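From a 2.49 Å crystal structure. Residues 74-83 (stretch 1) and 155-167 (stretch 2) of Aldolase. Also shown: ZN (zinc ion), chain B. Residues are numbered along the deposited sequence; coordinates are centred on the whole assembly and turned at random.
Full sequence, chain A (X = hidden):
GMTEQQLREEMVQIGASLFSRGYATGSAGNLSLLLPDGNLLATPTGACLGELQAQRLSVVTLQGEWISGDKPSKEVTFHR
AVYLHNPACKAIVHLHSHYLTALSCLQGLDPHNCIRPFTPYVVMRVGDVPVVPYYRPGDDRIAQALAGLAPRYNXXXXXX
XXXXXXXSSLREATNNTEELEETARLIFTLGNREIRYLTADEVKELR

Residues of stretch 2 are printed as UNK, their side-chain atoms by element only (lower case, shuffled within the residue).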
# COMPACT_ATOMS: atom_id res chain seq x y z
N LYS A 74 10.88 12.34 23.04
CA LYS A 74 12.28 12.26 23.44
C LYS A 74 13.24 12.49 22.27
O LYS A 74 14.37 12.93 22.48
CB LYS A 74 12.55 10.90 24.10
CG LYS A 74 11.55 10.59 25.19
CD LYS A 74 11.72 9.21 25.75
CE LYS A 74 12.51 9.25 27.05
NZ LYS A 74 12.89 7.88 27.51
N GLU A 75 12.81 12.23 21.03
CA GLU A 75 13.68 12.44 19.88
C GLU A 75 13.78 13.90 19.47
O GLU A 75 14.59 14.23 18.60
CB GLU A 75 13.20 11.59 18.71
CG GLU A 75 13.13 10.12 19.07
CD GLU A 75 12.87 9.23 17.88
OE1 GLU A 75 13.84 8.64 17.36
OE2 GLU A 75 11.69 9.13 17.47
N VAL A 76 12.98 14.78 20.09
CA VAL A 76 13.10 16.21 19.83
C VAL A 76 14.48 16.72 20.25
O VAL A 76 14.94 17.75 19.74
CB VAL A 76 11.96 16.97 20.53
CG1 VAL A 76 12.11 18.48 20.39
CG2 VAL A 76 10.61 16.52 19.96
N THR A 77 15.15 15.99 21.14
CA THR A 77 16.53 16.31 21.50
C THR A 77 17.41 16.47 20.26
O THR A 77 18.16 17.44 20.15
CB THR A 77 17.10 15.23 22.42
OG1 THR A 77 16.34 15.19 23.63
CG2 THR A 77 18.54 15.55 22.77
N PHE A 78 17.34 15.52 19.32
CA PHE A 78 18.20 15.68 18.15
C PHE A 78 17.56 16.49 17.04
O PHE A 78 18.25 16.90 16.11
CB PHE A 78 18.70 14.31 17.63
CG PHE A 78 17.63 13.37 17.10
CD1 PHE A 78 16.94 13.64 15.93
CD2 PHE A 78 17.40 12.17 17.73
CE1 PHE A 78 15.98 12.76 15.46
CE2 PHE A 78 16.45 11.27 17.25
CZ PHE A 78 15.74 11.57 16.12
N HIS A 79 16.25 16.75 17.11
CA HIS A 79 15.67 17.82 16.31
C HIS A 79 16.36 19.15 16.61
O HIS A 79 16.79 19.86 15.70
CB HIS A 79 14.18 17.95 16.59
CG HIS A 79 13.34 16.92 15.92
ND1 HIS A 79 12.29 17.24 15.09
CD2 HIS A 79 13.37 15.57 15.99
CE1 HIS A 79 11.72 16.13 14.66
NE2 HIS A 79 12.35 15.10 15.19
N ARG A 80 16.45 19.49 17.90
CA ARG A 80 17.03 20.77 18.31
C ARG A 80 18.46 20.91 17.83
O ARG A 80 18.86 22.00 17.39
CB ARG A 80 16.97 20.91 19.83
CG ARG A 80 15.56 20.90 20.38
CD ARG A 80 15.52 21.29 21.84
NE ARG A 80 15.82 20.17 22.72
CZ ARG A 80 16.94 20.07 23.44
NH1 ARG A 80 17.87 21.02 23.39
NH2 ARG A 80 17.12 19.01 24.22
N ALA A 81 19.25 19.84 17.91
CA ALA A 81 20.63 19.89 17.44
C ALA A 81 20.71 20.40 16.00
O ALA A 81 21.60 21.19 15.68
CB ALA A 81 21.28 18.51 17.56
N VAL A 82 19.78 19.98 15.15
CA VAL A 82 19.77 20.46 13.77
C VAL A 82 19.47 21.95 13.71
O VAL A 82 20.18 22.73 13.06
CB VAL A 82 18.77 19.65 12.92
CG1 VAL A 82 18.73 20.20 11.49
CG2 VAL A 82 19.13 18.18 12.94
N TYR A 83 18.39 22.38 14.37
CA TYR A 83 18.01 23.79 14.36
C TYR A 83 19.16 24.67 14.84
O TYR A 83 19.39 25.74 14.29
CB TYR A 83 16.79 24.03 15.25
CG TYR A 83 15.50 23.48 14.70
CD1 TYR A 83 14.86 24.09 13.64
CD2 TYR A 83 14.92 22.34 15.27
CE1 TYR A 83 13.67 23.58 13.15
CE2 TYR A 83 13.74 21.82 14.77
CZ TYR A 83 13.12 22.45 13.72
OH TYR A 83 11.93 21.95 13.22
N UNK A 155 19.32 16.65 5.09
CA UNK A 155 18.69 15.43 5.57
C UNK A 155 19.79 14.49 6.03
O UNK A 155 20.96 14.65 5.67
c UNK A 155 17.81 14.79 4.49
N UNK A 156 19.41 13.52 6.85
CA UNK A 156 20.36 12.65 7.54
C UNK A 156 19.76 11.27 7.70
O UNK A 156 18.57 11.14 8.01
c UNK A 156 19.80 15.47 9.41
c UNK A 156 19.92 16.84 9.47
c UNK A 156 20.75 13.19 8.93
c UNK A 156 22.19 16.67 8.73
c UNK A 156 21.11 17.44 9.13
c UNK A 156 22.06 15.30 8.66
c UNK A 156 20.87 14.68 8.99
N UNK A 157 20.57 10.24 7.53
CA UNK A 157 20.12 8.88 7.73
C UNK A 157 20.78 8.35 8.99
O UNK A 157 22.01 8.19 9.04
c UNK A 157 19.80 6.61 6.47
c UNK A 157 20.43 8.00 6.52
c UNK A 157 20.19 5.91 5.18
c UNK A 157 18.29 6.68 6.57
N UNK A 158 19.97 8.12 10.03
CA UNK A 158 20.43 7.47 11.25
C UNK A 158 20.47 5.97 11.02
O UNK A 158 19.44 5.34 10.77
c UNK A 158 20.40 10.09 12.87
c UNK A 158 19.50 7.80 12.42
c UNK A 158 19.16 9.25 12.70
c UNK A 158 18.32 9.30 13.96
N UNK A 159 21.67 5.40 11.06
CA UNK A 159 21.84 3.98 10.79
C UNK A 159 20.98 3.16 11.74
O UNK A 159 20.80 3.52 12.90
c UNK A 159 23.31 3.59 10.92
N UNK A 160 20.42 2.06 11.22
CA UNK A 160 19.57 1.15 12.00
C UNK A 160 18.43 1.91 12.68
O UNK A 160 18.09 1.64 13.84
c UNK A 160 21.49 -0.41 12.44
n UNK A 160 21.17 -1.60 11.95
o UNK A 160 22.64 0.03 12.41
c UNK A 160 20.37 0.38 13.04
N UNK A 161 17.85 2.86 11.97
CA UNK A 161 16.89 3.74 12.62
C UNK A 161 15.92 4.35 11.61
O UNK A 161 14.78 3.90 11.50
c UNK A 161 17.62 4.83 13.38
c UNK A 161 15.40 5.80 14.30
c UNK A 161 16.74 5.64 14.27
n UNK A 161 15.11 6.65 15.33
n UNK A 161 17.24 6.41 15.30
c UNK A 161 16.23 7.01 15.92
N UNK A 162 16.37 5.38 10.89
CA UNK A 162 15.53 6.05 9.92
C UNK A 162 15.97 7.46 9.58
O UNK A 162 16.98 7.97 10.10
N UNK A 163 15.22 8.12 8.69
CA UNK A 163 15.61 9.45 8.21
C UNK A 163 15.22 10.59 9.14
O UNK A 163 14.24 10.53 9.89
c UNK A 163 13.63 8.79 7.14
c UNK A 163 14.07 7.60 7.93
c UNK A 163 14.84 9.56 6.89
N UNK A 164 15.99 11.66 9.04
CA UNK A 164 15.72 12.94 9.68
C UNK A 164 15.85 13.98 8.57
O UNK A 164 16.94 14.14 8.00
c UNK A 164 16.46 14.67 11.36
c UNK A 164 16.52 12.22 11.94
c UNK A 164 16.68 13.24 10.83
N UNK A 165 14.75 14.67 8.24
CA UNK A 165 14.67 15.48 7.03
C UNK A 165 14.25 16.90 7.39
O UNK A 165 13.22 17.10 8.04
c UNK A 165 13.76 15.57 4.70
c UNK A 165 13.69 14.85 6.02
c UNK A 165 14.01 13.36 5.85
N UNK A 166 15.04 17.88 6.94
CA UNK A 166 14.73 19.29 7.20
C UNK A 166 14.01 19.92 6.02
O UNK A 166 13.92 19.36 4.93
c UNK A 166 16.92 19.37 8.47
o UNK A 166 16.67 20.40 6.29
c UNK A 166 15.99 20.11 7.51
N UNK A 167 13.50 21.12 6.26
CA UNK A 167 12.84 21.88 5.22
C UNK A 167 12.60 23.30 5.68
O UNK A 167 12.75 23.63 6.86
ZN ZN B . 13.11 7.38 15.63

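Position 155 carries a single carbon beyond CA and lies out of reach of the helix of stretch 1. One carbon makes it alanine, Ala-155.

Position 156 has one carbon followed by a ring of six carbons, with no oxygen on the ring. The ring comes close to the side chain of Val-82. This is Phe-156. Its CE2 lies 3.8 Å from Val-82 CG2, an apolar contact.

Position 157 has four carbons, forked at the second. It is out of reach of stretch 1. The fork at the second carbon identifies Leu-157.

Position 158 has the same four carbons and the same fork, but its CA-to-CB bond points toward stretch 1. One terminal carbon sits over a face of the Phe-78 ring. It is Leu-158, and its CD1 is 4.1 Å from Phe-78 CZ.

Position 159 has one carbon, and touches nothing of stretch 1. It is Ala-159.

Position 160 has two carbons, the second carrying one oxygen and one nitrogen. It makes no contact with stretch 1. This is the short amide, Asn-160. Its phi and psi are both positive, 53° and 41°, in the turn between the two strands.

Position 161 has one carbon and then a five-membered ring of three carbons and two nitrogens. The edge of the ring lies near Glu-75 OE1, and a ring carbon approaches the Phe-78 ring. The ring is an imidazole, so the residue is His-161. Its CE1 is 4.5 Å from Phe-78 CE2. Its NE2 binds the zinc ion at 2.1 Å from ZN, and Glu-75 OE1 binds the same ZN at 2.2 Å.

Position 162 has no side-chain atoms and makes no contact with stretch 1. It is Gly-162. A CB here would be jammed against the preceding carbonyl oxygen, so the backbone angles themselves call for glycine.

Position 163 has three carbons closing a ring onto its own backbone N. It is out of reach of stretch 1. The ring makes it Pro-163.

Position 164 has one carbon carrying two more. One of these approaches the Phe-78 ring. The residue is Val-164, with CG2 3.6 Å from Phe-78 CE1.

Position 165 is built the same way but is out of reach of stretch 1. It is Val-165.

Position 166 has one carbon carrying one oxygen and one carbon. Its carbon branch comes close to the side chain of Val-82. It is Thr-166, with CG2 3.6 Å from Val-82 CG1.

Position 167 again has no side-chain atoms and makes no contact with stretch 1. It is Gly-167.

The apolar part of the contact sets a helix against a pair of strands. Backbone hydrogen bonds pair Phe-156 with Val-164 and Leu-158 with Gly-162. The CA-to-CB bonds of Phe-156, Leu-158, Val-164 and Thr-166 point toward stretch 1, while Leu-157 and Val-165 between them do not reach it. Phe-78 and Val-82, one turn apart, supply the apolar surface that meets them. At the turn, the zinc ion takes over. Glu-75 OE1 and His-161 NE2 are 3.1 Å apart because both bind the metal; they are not hydrogen-bonded to each other. Two further ligand atoms come from elsewhere in the structure. No hydrogen bond crosses between the stretches, so packing and shared metal binding make the contact.

Stretch 2 (155-167) AFLLANHGPVVTG
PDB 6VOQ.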